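Local coordinates for probable hydrolase (PDB 7AL6), which is of unknown function but has the alpha/beta-hydrolase fold and is probably a hydrolase, possibly a lipolytic one, at the interface of chains A and B. Sequence-based numbering; all coordinates share one arbitrary frame. Chains: chain A/B, Probable hydrolase.

Contact 1: the interface of chains A and B. Residues chain A 135, 138, 211, 213-214, 216-217; chain B 135, 138, 211-214, 216-217.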
ATOM      1  N   ALA A 135       7.381   6.449 -33.916  1.00 45.67           N
ATOM      2  CA  ALA A 135       6.219   7.268 -33.595  1.00 45.45           C
ATOM      3  C   ALA A 135       4.996   6.892 -34.415  1.00 51.33           C
ATOM      4  O   ALA A 135       3.868   7.157 -33.981  1.00 46.28           O
ATOM      5  CB  ALA A 135       6.537   8.748 -33.811  1.00 45.49           C
ATOM      6  N   ALA A 138       2.920   4.566 -32.577  1.00 44.39           N
ATOM      7  CA  ALA A 138       2.820   4.832 -31.142  1.00 44.57           C
ATOM      8  C   ALA A 138       1.376   4.855 -30.666  1.00 41.26           C
ATOM      9  O   ALA A 138       1.078   4.207 -29.643  1.00 41.61           O
ATOM     10  CB  ALA A 138       3.553   6.127 -30.798  1.00 39.20           C
ATOM     11  N   LEU A 211       4.797   3.302 -24.071  1.00 34.25           N
ATOM     12  CA  LEU A 211       5.627   4.146 -24.948  1.00 35.00           C
ATOM     13  C   LEU A 211       6.983   3.483 -25.117  1.00 37.57           C
ATOM     14  O   LEU A 211       7.790   3.612 -24.228  1.00 42.04           O
ATOM     15  CB  LEU A 211       5.787   5.536 -24.344  1.00 38.31           C
ATOM     16  CG  LEU A 211       6.555   6.524 -25.211  1.00 40.27           C
ATOM     17  CD1 LEU A 211       5.851   6.759 -26.529  1.00 35.73           C
ATOM     18  CD2 LEU A 211       6.756   7.826 -24.489  1.00 39.33           C
ATOM     19  N   LEU A 213      10.828   3.067 -26.559  1.00 31.25           N
ATOM     20  CA  LEU A 213      11.910   3.966 -26.991  1.00 32.62           C
ATOM     21  C   LEU A 213      12.010   3.831 -28.509  1.00 33.36           C
ATOM     22  O   LEU A 213      11.876   2.741 -28.994  1.00 31.05           O
ATOM     23  CB  LEU A 213      13.236   3.536 -26.375  1.00 30.43           C
ATOM     24  CG  LEU A 213      13.380   3.655 -24.870  1.00 30.26           C
ATOM     25  CD1 LEU A 213      14.702   3.085 -24.440  1.00 44.53           C
ATOM     26  CD2 LEU A 213      13.258   5.082 -24.430  1.00 37.93           C
ATOM     27  N   THR A 214      12.187   4.916 -29.234  1.00 33.04           N
ATOM     28  CA  THR A 214      12.470   4.804 -30.659  1.00 34.54           C
ATOM     29  C   THR A 214      13.899   4.345 -30.856  1.00 38.50           C
ATOM     30  O   THR A 214      14.728   4.399 -29.940  1.00 34.67           O
ATOM     31  CB  THR A 214      12.268   6.136 -31.369  1.00 32.70           C
ATOM     32  OG1 THR A 214      13.370   7.009 -31.055  1.00 37.67           O
ATOM     33  CG2 THR A 214      10.973   6.787 -30.937  1.00 40.90           C
ATOM     34  N   ALA A 216      16.126   5.948 -32.369  1.00 34.37           N
ATOM     35  CA  ALA A 216      17.004   7.069 -32.053  1.00 36.53           C
ATOM     36  C   ALA A 216      17.188   7.232 -30.540  1.00 37.57           C
ATOM     37  O   ALA A 216      18.286   7.557 -30.072  1.00 31.34           O
ATOM     38  CB  ALA A 216      16.442   8.353 -32.675  1.00 33.51           C
ATOM     39  N   HIS A 217      16.132   7.031 -29.750  1.00 32.33           N
ATOM     40  CA  HIS A 217      16.308   7.020 -28.291  1.00 30.24           C
ATOM     41  C   HIS A 217      17.372   6.018 -27.867  1.00 23.79           C
ATOM     42  O   HIS A 217      18.351   6.368 -27.188  1.00 33.29           O
ATOM     43  CB  HIS A 217      14.983   6.691 -27.590  1.00 33.01           C
ATOM     44  CG  HIS A 217      14.015   7.821 -27.583  1.00 34.00           C
ATOM     45  ND1 HIS A 217      12.954   7.899 -28.457  1.00 44.19           N
ATOM     46  CD2 HIS A 217      13.958   8.933 -26.820  1.00 33.81           C
ATOM     47  CE1 HIS A 217      12.278   9.008 -28.224  1.00 42.91           C
ATOM     48  NE2 HIS A 217      12.853   9.641 -27.217  1.00 34.74           N
TER
ATOM     49  N   ALA B 135      15.056  12.762 -29.355  1.00 37.48           N
ATOM     50  CA  ALA B 135      15.858  11.657 -28.874  1.00 30.57           C
ATOM     51  C   ALA B 135      17.235  12.104 -28.429  1.00 40.71           C
ATOM     52  O   ALA B 135      17.809  11.499 -27.517  1.00 35.45           O
ATOM     53  CB  ALA B 135      15.933  10.616 -29.979  1.00 33.45           C
ATOM     54  N   ALA B 138      17.300  12.923 -24.796  1.00 32.72           N
ATOM     55  CA  ALA B 138      16.553  12.014 -23.909  1.00 38.23           C
ATOM     56  C   ALA B 138      17.428  11.452 -22.790  1.00 30.54           C
ATOM     57  O   ALA B 138      16.946  11.344 -21.653  1.00 28.18           O
ATOM     58  CB  ALA B 138      15.923  10.878 -24.688  1.00 29.92           C
ATOM     59  N   LEU B 211      10.636  10.432 -19.914  1.00 34.58           N
ATOM     60  CA  LEU B 211      10.675  10.172 -21.359  1.00 37.78           C
ATOM     61  C   LEU B 211       9.562  10.989 -22.007  1.00 39.14           C
ATOM     62  O   LEU B 211       8.399  10.595 -21.940  1.00 37.57           O
ATOM     63  CB  LEU B 211      10.498   8.697 -21.678  1.00 36.87           C
ATOM     64  CG  LEU B 211      10.302   8.380 -23.178  1.00 41.24           C
ATOM     65  CD1 LEU B 211      11.464   8.996 -24.007  1.00 41.22           C
ATOM     66  CD2 LEU B 211      10.175   6.913 -23.526  1.00 44.58           C
ATOM     67  N   ARG B 212       9.930  12.095 -22.654  1.00 40.91           N
ATOM     68  CA  ARG B 212       8.950  12.918 -23.352  1.00 34.05           C
ATOM     69  C   ARG B 212       8.532  12.270 -24.660  1.00 30.63           C
ATOM     70  O   ARG B 212       9.280  11.499 -25.263  1.00 35.98           O
ATOM     71  CB  ARG B 212       9.524  14.306 -23.612  1.00 38.21           C
ATOM     72  CG  ARG B 212       9.396  15.212 -22.417  1.00 46.61           C
ATOM     73  CD  ARG B 212       9.550  16.654 -22.846  1.00 56.55           C
ATOM     74  NE  ARG B 212       9.259  17.615 -21.787  1.00 67.49           N
ATOM     75  CZ  ARG B 212       9.885  18.784 -21.664  1.00 72.83           C
ATOM     76  NH1 ARG B 212      10.842  19.124 -22.524  1.00 74.89           N
ATOM     77  NH2 ARG B 212       9.557  19.613 -20.685  1.00 69.95           N
ATOM     78  N   LEU B 213       7.308  12.569 -25.089  1.00 39.15           N
ATOM     79  CA  LEU B 213       6.928  12.285 -26.470  1.00 34.67           C
ATOM     80  C   LEU B 213       7.783  13.116 -27.424  1.00 34.99           C
ATOM     81  O   LEU B 213       8.112  14.273 -27.127  1.00 38.08           O
ATOM     82  CB  LEU B 213       5.456  12.622 -26.699  1.00 42.07           C
ATOM     83  CG  LEU B 213       4.418  11.799 -25.924  1.00 49.54           C
ATOM     84  CD1 LEU B 213       3.055  12.249 -26.330  1.00 51.30           C
ATOM     85  CD2 LEU B 213       4.539  10.339 -26.187  1.00 49.41           C
ATOM     86  N   THR B 214       8.175  12.524 -28.553  1.00 38.25           N
ATOM     87  CA  THR B 214       8.837  13.372 -29.548  1.00 46.41           C
ATOM     88  C   THR B 214       7.794  14.138 -30.363  1.00 46.85           C
ATOM     89  O   THR B 214       6.588  13.853 -30.311  1.00 38.84           O
ATOM     90  CB  THR B 214       9.734  12.569 -30.487  1.00 40.68           C
ATOM     91  OG1 THR B 214       8.945  11.851 -31.430  1.00 43.33           O
ATOM     92  CG2 THR B 214      10.612  11.625 -29.719  1.00 41.30           C
ATOM     93  N   ALA B 216       7.315  13.937 -33.450  1.00 38.48           N
ATOM     94  CA  ALA B 216       6.676  12.945 -34.302  1.00 40.38           C
ATOM     95  C   ALA B 216       5.586  12.180 -33.554  1.00 46.70           C
ATOM     96  O   ALA B 216       4.500  11.935 -34.099  1.00 45.70           O
ATOM     97  CB  ALA B 216       7.740  11.999 -34.851  1.00 47.57           C
ATOM     98  N   HIS B 217       5.851  11.785 -32.310  1.00 41.09           N
ATOM     99  CA  HIS B 217       4.818  11.090 -31.540  1.00 36.74           C
ATOM    100  C   HIS B 217       3.588  11.968 -31.417  1.00 34.95           C
ATOM    101  O   HIS B 217       2.458  11.548 -31.702  1.00 37.28           O
ATOM    102  CB  HIS B 217       5.312  10.748 -30.119  1.00 45.15           C
ATOM    103  CG  HIS B 217       6.219   9.558 -30.034  1.00 34.33           C
ATOM    104  ND1 HIS B 217       7.582   9.677 -29.937  1.00 46.45           N
ATOM    105  CD2 HIS B 217       5.956   8.229 -29.987  1.00 39.37           C
ATOM    106  CE1 HIS B 217       8.129   8.475 -29.860  1.00 48.45           C
ATOM    107  NE2 HIS B 217       7.164   7.579 -29.871  1.00 40.26           N
TER
HETATM  108  O   HOH W   1      11.829  11.914 -25.963  1.00 39.80           O
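This is a two-fold, mostly apolar homodimer-type interface that joins chains A and B, two of the four copies in the deposited assembly. Each chain gives the same set of residues, and each contact has its twin. The dimer may or may not be the biological form. A:His217, B:His217, A:Leu211 and B:Leu211 carry much of it. B:His217 has A:Ala135 CB over the centre of one ring face, and A:His217 has B:Ala135 CB over its own. At the ring edge of A:His217, in plane, sits the methyl of B:Ala138. A:His217 CE1 meets the B:Thr214 methyl CG2 at 3.4 Å, the side chains crossing obliquely. Each ring is fixed from within its own chain. A:Thr214 OG1, in the crowded position between backbone N and carbonyl carbon (chi1 75°), hydrogen-bonds A:His217 ND1 at 2.8 Å. ND1 also accepts from A:Thr214 N, tilted out of the ring plane. A:His217 NE2 bonds water 1 at 2.8 Å, nearly straight (173° at H), and water 1 reaches the carbonyl B:Arg212 O at 2.7 Å. A:Leu211 and B:Leu211 cross obliquely, with A:Leu211 CD2 3.7 Å from B:Leu211 CD2. The histidines lie in helix 215-223 of chain A (215-222 in B), each facing the partner's 3-10 helix 135-137 and the start of its helix at 138.

Contact 2: the interface of chains A and B. Residues chain A 13, 82, 85-86, 89, 118; chain B 149-150, 153.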
ATOM      1  N   PRO A  13      12.756   4.000  -0.464  1.00 26.68           N
ATOM      2  CA  PRO A  13      11.580   4.742   0.003  1.00 30.47           C
ATOM      3  C   PRO A  13      10.287   4.128  -0.448  1.00 29.39           C
ATOM      4  O   PRO A  13       9.310   4.120   0.298  1.00 32.69           O
ATOM      5  CB  PRO A  13      11.785   6.154  -0.595  1.00 30.94           C
ATOM      6  CG  PRO A  13      13.293   6.265  -0.807  1.00 34.01           C
ATOM      7  CD  PRO A  13      13.775   4.852  -1.113  1.00 29.29           C
ATOM      8  N   LEU A  82      15.793   3.720 -11.791  1.00 25.04           N
ATOM      9  CA  LEU A  82      15.645   4.469 -10.550  1.00 20.95           C
ATOM     10  C   LEU A  82      15.916   3.571  -9.339  1.00 22.80           C
ATOM     11  O   LEU A  82      16.641   3.968  -8.413  1.00 22.28           O
ATOM     12  CB  LEU A  82      14.242   5.093 -10.498  1.00 25.08           C
ATOM     13  CG  LEU A  82      13.938   5.890  -9.207  1.00 24.71           C
ATOM     14  CD1 LEU A  82      14.940   7.044  -8.991  1.00 27.55           C
ATOM     15  CD2 LEU A  82      12.534   6.406  -9.163  1.00 29.74           C
ATOM     16  N   LEU A  85      19.643   3.057  -8.769  1.00 25.41           N
ATOM     17  CA  LEU A  85      20.239   4.319  -8.271  1.00 30.52           C
ATOM     18  C   LEU A  85      19.945   4.464  -6.771  1.00 24.32           C
ATOM     19  O   LEU A  85      20.821   4.798  -6.030  1.00 20.97           O
ATOM     20  CB  LEU A  85      19.651   5.478  -9.074  1.00 32.21           C
ATOM     21  CG  LEU A  85      20.171   6.856  -8.709  1.00 34.66           C
ATOM     22  CD1 LEU A  85      21.665   6.933  -8.883  1.00 37.85           C
ATOM     23  CD2 LEU A  85      19.491   7.925  -9.529  1.00 40.22           C
ATOM     24  N   MET A  86      18.728   4.179  -6.355  1.00 26.91           N
ATOM     25  CA  MET A  86      18.317   4.259  -4.939  1.00 26.16           C
ATOM     26  C   MET A  86      19.020   3.170  -4.125  1.00 29.08           C
ATOM     27  O   MET A  86      19.265   3.405  -2.975  1.00 26.72           O
ATOM     28  CB  MET A  86      16.800   4.231  -4.814  1.00 27.78           C
ATOM     29  CG  MET A  86      16.215   5.499  -5.359  1.00 30.15           C
ATOM     30  SD  MET A  86      14.491   5.686  -5.129  1.00 37.10           S
ATOM     31  CE  MET A  86      14.391   7.394  -4.633  1.00 46.76           C
ATOM     32  N   GLU A  89      22.345   4.627  -3.383  1.00 25.42           N
ATOM     33  CA  GLU A  89      22.185   5.599  -2.299  1.00 30.30           C
ATOM     34  C   GLU A  89      22.077   4.911  -0.954  1.00 30.35           C
ATOM     35  O   GLU A  89      22.688   5.341   0.025  1.00 28.23           O
ATOM     36  CB  GLU A  89      20.946   6.463  -2.513  1.00 30.49           C
ATOM     37  CG  GLU A  89      21.014   7.274  -3.781  1.00 38.08           C
ATOM     38  CD  GLU A  89      21.835   8.519  -3.592  1.00 39.87           C
ATOM     39  OE1 GLU A  89      21.446   9.332  -2.741  1.00 43.76           O
ATOM     40  OE2 GLU A  89      22.869   8.659  -4.272  1.00 46.70           O
ATOM     41  N   ARG A 118      27.820   8.920 -12.007  1.00 31.78           N
ATOM     42  CA  ARG A 118      27.749   7.828 -11.019  1.00 30.23           C
ATOM     43  C   ARG A 118      28.359   6.502 -11.473  1.00 29.75           C
ATOM     44  O   ARG A 118      28.689   5.753 -10.623  1.00 30.34           O
ATOM     45  CB  ARG A 118      26.285   7.500 -10.725  1.00 28.37           C
ATOM     46  CG  ARG A 118      25.411   8.678 -10.342  1.00 35.78           C
ATOM     47  CD  ARG A 118      25.756   9.367  -9.041  1.00 41.04           C
ATOM     48  NE  ARG A 118      25.793   8.493  -7.891  1.00 47.05           N
ATOM     49  CZ  ARG A 118      24.845   8.383  -6.974  1.00 44.63           C
ATOM     50  NH1 ARG A 118      25.005   7.541  -5.977  1.00 40.97           N
ATOM     51  NH2 ARG A 118      23.754   9.111  -7.039  1.00 40.51           N
TER
ATOM     52  N   GLN B 149      13.949  12.672  -8.644  1.00 30.21           N
ATOM     53  CA  GLN B 149      13.424  11.624  -7.767  1.00 34.22           C
ATOM     54  C   GLN B 149      14.240  11.527  -6.495  1.00 39.34           C
ATOM     55  O   GLN B 149      13.688  11.352  -5.401  1.00 40.95           O
ATOM     56  CB  GLN B 149      13.420  10.263  -8.468  1.00 38.93           C
ATOM     57  CG  GLN B 149      12.421  10.155  -9.608  1.00 37.05           C
ATOM     58  CD  GLN B 149      11.075   9.621  -9.147  1.00 36.24           C
ATOM     59  OE1 GLN B 149      10.801   9.557  -7.961  1.00 36.05           O
ATOM     60  NE2 GLN B 149      10.236   9.242 -10.088  1.00 38.24           N
ATOM     61  N   LEU B 150      15.564  11.667  -6.606  1.00 34.45           N
ATOM     62  CA  LEU B 150      16.397  11.612  -5.407  1.00 36.88           C
ATOM     63  C   LEU B 150      16.206  12.846  -4.533  1.00 38.96           C
ATOM     64  O   LEU B 150      16.236  12.751  -3.306  1.00 45.09           O
ATOM     65  CB  LEU B 150      17.873  11.468  -5.782  1.00 37.32           C
ATOM     66  CG  LEU B 150      18.308  10.198  -6.505  1.00 35.69           C
ATOM     67  CD1 LEU B 150      19.828  10.234  -6.692  1.00 42.93           C
ATOM     68  CD2 LEU B 150      17.948   8.925  -5.826  1.00 39.94           C
ATOM     69  N   ARG B 153      12.901  13.763  -1.706  1.00 57.38           N
ATOM     70  CA  ARG B 153      13.043  13.503  -0.278  1.00 76.99           C
ATOM     71  C   ARG B 153      12.994  14.772   0.559  1.00 71.86           C
ATOM     72  O   ARG B 153      12.130  14.926   1.431  1.00 77.87           O
ATOM     73  CB  ARG B 153      14.378  12.748  -0.090  1.00 86.12           C
ATOM     74  CG  ARG B 153      15.092  12.843   1.265  1.00 94.04           C
ATOM     75  CD  ARG B 153      16.298  11.868   1.290  1.00 97.85           C
ATOM     76  NE  ARG B 153      15.847  10.469   1.207  1.00112.21           N
ATOM     77  CZ  ARG B 153      16.613   9.414   0.910  1.00100.56           C
ATOM     78  NH1 ARG B 153      17.915   9.541   0.656  1.00100.76           N
ATOM     79  NH2 ARG B 153      16.059   8.214   0.872  1.00 85.73           N
TER
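The guanidinium of A:Arg118 grips A:Glu89 end-on, with the carboxylate carbon CD at its edge, in plane. Both terminal nitrogens point at one oxygen. A:Arg118 NH2 forms a salt bridge of 2.9 Å to A:Glu89 OE2, meeting it from above the carboxylate plane. A:Glu89 OE2 accepts from A:Arg118 NH1 at 3.0 Å with its anti lone pair. Both bonds are bent, near 140° at H. This pair lies within chain A, and the pairing may partly neutralise both charges beside the apolar contact. Across the interface B:Leu150 is the central plug. Its CG is anti to the carbonyl carbon (chi1 -64°), which sets CD1 toward A:Leu85 and CD2 toward A:Met86. B:Leu150 CD1 meets A:Leu85 CD2 obliquely at 3.7 Å. B:Leu150 CD2 lies 3.9 Å from A:Met86 CG, the two side chains sliding past in opposite directions. A:Glu89 and B:Leu150 reach toward each other tip to tip, with A:Glu89 CD near B:Leu150 CD1. B:Gln149 is bent at chi2 (-91°) and crosses A:Leu82 at about a right angle, with B:Gln149 CD 3.5 Å from A:Leu82 CD2. B:Arg153, poorly ordered, passes near A:Pro13. The end of chain B helix 138-151 thus rests on helix 77-91 of chain A, beside the 3-10 helix 116-118.

Contact 3: the interface of chains A and B. Residues chain A 78, 82, 85, 110-111, 114-115, 221; chain B 139, 142-143, 146-147.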
ATOM      1  N   TRP A  78      13.116   2.381 -17.160  1.00 26.27           N
ATOM      2  CA  TRP A  78      13.592   3.507 -16.319  1.00 27.45           C
ATOM      3  C   TRP A  78      13.139   3.341 -14.861  1.00 28.23           C
ATOM      4  O   TRP A  78      13.705   3.996 -14.033  1.00 26.22           O
ATOM      5  CB  TRP A  78      13.232   4.868 -16.915  1.00 34.32           C
ATOM      6  CG  TRP A  78      11.835   4.974 -17.402  1.00 29.10           C
ATOM      7  CD1 TRP A  78      10.753   5.352 -16.689  1.00 29.73           C
ATOM      8  CD2 TRP A  78      11.369   4.672 -18.717  1.00 31.48           C
ATOM      9  NE1 TRP A  78       9.647   5.314 -17.473  1.00 34.97           N
ATOM     10  CE2 TRP A  78       9.991   4.889 -18.717  1.00 30.41           C
ATOM     11  CE3 TRP A  78      11.974   4.220 -19.881  1.00 30.79           C
ATOM     12  CZ2 TRP A  78       9.213   4.697 -19.846  1.00 40.31           C
ATOM     13  CZ3 TRP A  78      11.204   4.004 -20.991  1.00 35.52           C
ATOM     14  CH2 TRP A  78       9.843   4.245 -20.974  1.00 40.53           C
ATOM     15  N   LEU A  82      15.793   3.720 -11.791  1.00 25.04           N
ATOM     16  CA  LEU A  82      15.645   4.469 -10.550  1.00 20.95           C
ATOM     17  C   LEU A  82      15.916   3.571  -9.339  1.00 22.80           C
ATOM     18  O   LEU A  82      16.641   3.968  -8.413  1.00 22.28           O
ATOM     19  CB  LEU A  82      14.242   5.093 -10.498  1.00 25.08           C
ATOM     20  CG  LEU A  82      13.938   5.890  -9.207  1.00 24.71           C
ATOM     21  CD1 LEU A  82      14.940   7.044  -8.991  1.00 27.55           C
ATOM     22  CD2 LEU A  82      12.534   6.406  -9.163  1.00 29.74           C
ATOM     23  N   LEU A  85      19.643   3.057  -8.769  1.00 25.41           N
ATOM     24  CA  LEU A  85      20.239   4.319  -8.271  1.00 30.52           C
ATOM     25  C   LEU A  85      19.945   4.464  -6.771  1.00 24.32           C
ATOM     26  O   LEU A  85      20.821   4.798  -6.030  1.00 20.97           O
ATOM     27  CB  LEU A  85      19.651   5.478  -9.074  1.00 32.21           C
ATOM     28  CG  LEU A  85      20.171   6.856  -8.709  1.00 34.66           C
ATOM     29  CD1 LEU A  85      21.665   6.933  -8.883  1.00 37.85           C
ATOM     30  CD2 LEU A  85      19.491   7.925  -9.529  1.00 40.22           C
ATOM     31  N   LEU A 110      21.077   2.386 -19.885  1.00 25.23           N
ATOM     32  CA  LEU A 110      20.172   3.536 -19.671  1.00 26.29           C
ATOM     33  C   LEU A 110      20.711   4.368 -18.508  1.00 25.56           C
ATOM     34  O   LEU A 110      20.812   5.534 -18.650  1.00 25.38           O
ATOM     35  CB  LEU A 110      18.765   3.032 -19.344  1.00 31.83           C
ATOM     36  CG  LEU A 110      17.933   2.527 -20.516  1.00 39.96           C
ATOM     37  CD1 LEU A 110      16.514   2.276 -20.074  1.00 36.60           C
ATOM     38  CD2 LEU A 110      17.959   3.493 -21.682  1.00 35.44           C
ATOM     39  N   LEU A 111      21.092   3.727 -17.422  1.00 23.62           N
ATOM     40  CA  LEU A 111      21.619   4.398 -16.221  1.00 28.53           C
ATOM     41  C   LEU A 111      22.959   5.072 -16.536  1.00 29.54           C
ATOM     42  O   LEU A 111      23.122   6.207 -16.176  1.00 25.43           O
ATOM     43  CB  LEU A 111      21.744   3.349 -15.126  1.00 27.03           C
ATOM     44  CG  LEU A 111      21.972   3.877 -13.722  1.00 33.60           C
ATOM     45  CD1 LEU A 111      21.003   4.983 -13.380  1.00 31.45           C
ATOM     46  CD2 LEU A 111      21.870   2.741 -12.735  1.00 37.06           C
ATOM     47  N   ALA A 114      22.272   8.056 -18.672  1.00 29.11           N
ATOM     48  CA  ALA A 114      21.504   9.128 -18.049  1.00 29.94           C
ATOM     49  C   ALA A 114      22.281   9.819 -16.947  1.00 28.33           C
ATOM     50  O   ALA A 114      22.141  11.032 -16.772  1.00 26.99           O
ATOM     51  CB  ALA A 114      20.183   8.578 -17.477  1.00 31.92           C
ATOM     52  N   LEU A 115      23.046   9.063 -16.161  1.00 25.65           N
ATOM     53  CA  LEU A 115      23.808   9.588 -15.031  1.00 28.24           C
ATOM     54  C   LEU A 115      25.268   9.166 -15.145  1.00 27.44           C
ATOM     55  O   LEU A 115      25.799   8.435 -14.293  1.00 27.25           O
ATOM     56  CB  LEU A 115      23.202   9.103 -13.717  1.00 25.67           C
ATOM     57  CG  LEU A 115      21.910   9.819 -13.314  1.00 30.20           C
ATOM     58  CD1 LEU A 115      21.420   9.232 -11.971  1.00 39.46           C
ATOM     59  CD2 LEU A 115      22.157  11.339 -13.205  1.00 33.40           C
ATOM     60  N   PHE A 221      21.142   6.742 -26.112  1.00 31.05           N
ATOM     61  CA  PHE A 221      21.519   6.225 -24.778  1.00 29.05           C
ATOM     62  C   PHE A 221      22.857   5.495 -24.889  1.00 23.86           C
ATOM     63  O   PHE A 221      23.701   5.753 -24.100  1.00 28.10           O
ATOM     64  CB  PHE A 221      20.418   5.339 -24.196  1.00 27.22           C
ATOM     65  CG  PHE A 221      19.380   6.099 -23.420  1.00 24.53           C
ATOM     66  CD1 PHE A 221      19.633   6.537 -22.143  1.00 29.56           C
ATOM     67  CD2 PHE A 221      18.160   6.396 -23.976  1.00 27.62           C
ATOM     68  CE1 PHE A 221      18.686   7.251 -21.441  1.00 26.98           C
ATOM     69  CE2 PHE A 221      17.211   7.109 -23.271  1.00 30.47           C
ATOM     70  CZ  PHE A 221      17.482   7.545 -22.008  1.00 27.56           C
TER
ATOM     71  N   PRO B 139      18.709  11.135 -23.038  1.00 27.31           N
ATOM     72  CA  PRO B 139      19.545  10.675 -21.920  1.00 26.20           C
ATOM     73  C   PRO B 139      19.656  11.724 -20.843  1.00 35.49           C
ATOM     74  O   PRO B 139      19.520  11.406 -19.657  1.00 29.04           O
ATOM     75  CB  PRO B 139      20.897  10.370 -22.580  1.00 29.27           C
ATOM     76  CG  PRO B 139      20.507  10.041 -24.040  1.00 30.70           C
ATOM     77  CD  PRO B 139      19.401  10.983 -24.343  1.00 29.94           C
ATOM     78  N   LEU B 142      16.291  11.983 -18.913  1.00 30.87           N
ATOM     79  CA  LEU B 142      16.138  10.894 -17.938  1.00 25.27           C
ATOM     80  C   LEU B 142      17.017  11.170 -16.725  1.00 26.78           C
ATOM     81  O   LEU B 142      16.562  11.072 -15.578  1.00 27.04           O
ATOM     82  CB  LEU B 142      16.441   9.533 -18.579  1.00 21.84           C
ATOM     83  CG  LEU B 142      16.416   8.305 -17.636  1.00 27.15           C
ATOM     84  CD1 LEU B 142      15.026   8.257 -16.921  1.00 27.13           C
ATOM     85  CD2 LEU B 142      16.767   7.034 -18.389  1.00 27.39           C
ATOM     86  N   GLY B 143      18.240  11.631 -16.955  1.00 30.37           N
ATOM     87  CA  GLY B 143      19.117  11.929 -15.838  1.00 26.97           C
ATOM     88  C   GLY B 143      18.539  12.973 -14.906  1.00 34.20           C
ATOM     89  O   GLY B 143      18.613  12.831 -13.678  1.00 29.69           O
ATOM     90  N   LEU B 146      15.732  11.373 -12.879  1.00 32.44           N
ATOM     91  CA  LEU B 146      16.256  10.505 -11.821  1.00 32.06           C
ATOM     92  C   LEU B 146      16.803  11.326 -10.655  1.00 37.90           C
ATOM     93  O   LEU B 146      16.605  10.979  -9.472  1.00 31.32           O
ATOM     94  CB  LEU B 146      17.353   9.575 -12.384  1.00 25.51           C
ATOM     95  CG  LEU B 146      16.875   8.498 -13.364  1.00 27.29           C
ATOM     96  CD1 LEU B 146      18.075   7.733 -13.956  1.00 28.90           C
ATOM     97  CD2 LEU B 146      15.899   7.514 -12.687  1.00 28.46           C
ATOM     98  N   LYS B 147      17.495  12.426 -10.966  1.00 30.79           N
ATOM     99  CA  LYS B 147      18.023  13.279  -9.905  1.00 32.69           C
ATOM    100  C   LYS B 147      16.899  13.938  -9.110  1.00 29.50           C
ATOM    101  O   LYS B 147      16.974  14.036  -7.876  1.00 37.02           O
ATOM    102  CB  LYS B 147      18.950  14.324 -10.508  1.00 37.25           C
ATOM    103  CG  LYS B 147      20.365  13.810 -10.838  1.00 37.66           C
ATOM    104  CD  LYS B 147      21.289  14.981 -11.254  1.00 47.03           C
ATOM    105  CE  LYS B 147      21.553  15.057 -12.767  1.00 54.78           C
ATOM    106  NZ  LYS B 147      23.011  15.322 -13.113  1.00 71.23           N
TER
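The tight part of this helix-packing contact is its apolar centre, where B:Leu142 and B:Leu146 press into chain A; the looser part is the rim at B:Lys147. B:Leu142 has CG anti to the backbone N (chi1 176°), which points the branch at chain A. B:Leu142 CD2 touches A:Phe221 CE1 at 3.6 Å, and the two side chains cross at about a right angle. Its other methyl, CD1, meets the CB of A:Trp78. The A:Phe221 ring is sandwiched: A:Leu110 CD2 of its own chain lies over one face toward the rim, and B:Pro139 CG lies over the centre of the other. This should limit ring movement. B:Leu146 takes a different rotamer, with CG anti to the carbonyl carbon (chi1 -69°). It and A:Leu82 slide past each other in opposite directions, B:Leu146 CD2 3.7 Å from A:Leu82 CB. B:Leu146 CB meets A:Leu85 CD2, while B:Leu146 CD1 touches A:Leu111 CD1 more loosely at 4.1 Å. Toward the rim, B:Lys147 is bent at chi3 and chi4 and lays its aliphatic part obliquely against A:Leu115. It hides 16 Å² against 67 Å² for B:Leu146. B:Lys147 CE stands 3.8 Å from A:Leu115 CD2. No polar pair bonds across this patch, so the fit appears to rest on apolar packing. B:Gly143 has no side chain, and chain A comes close to its backbone there: the carbonyl A:Ala114 O lies 3.3 Å from B:Gly143 CA.

Helix 138-151 of chain B runs through all three contacts: its start lies in contact 1, its middle in contact 3 and its end in contact 2. The C-alpha centres of contacts 1 and 3 are about 15 Å apart, those of contacts 2 and 3 about 10 Å, and those of contacts 1 and 2 about 24 Å. Contacts 2 and 3 share A:Leu82 and A:Leu85 on helix 77-91. Helix 215-223 of chain A serves contacts 1 and 3. The two-fold repeats each contact with chains exchanged, so each chain lays its helix starting at 138 on the partner's helices, suggesting one continuous dimer surface.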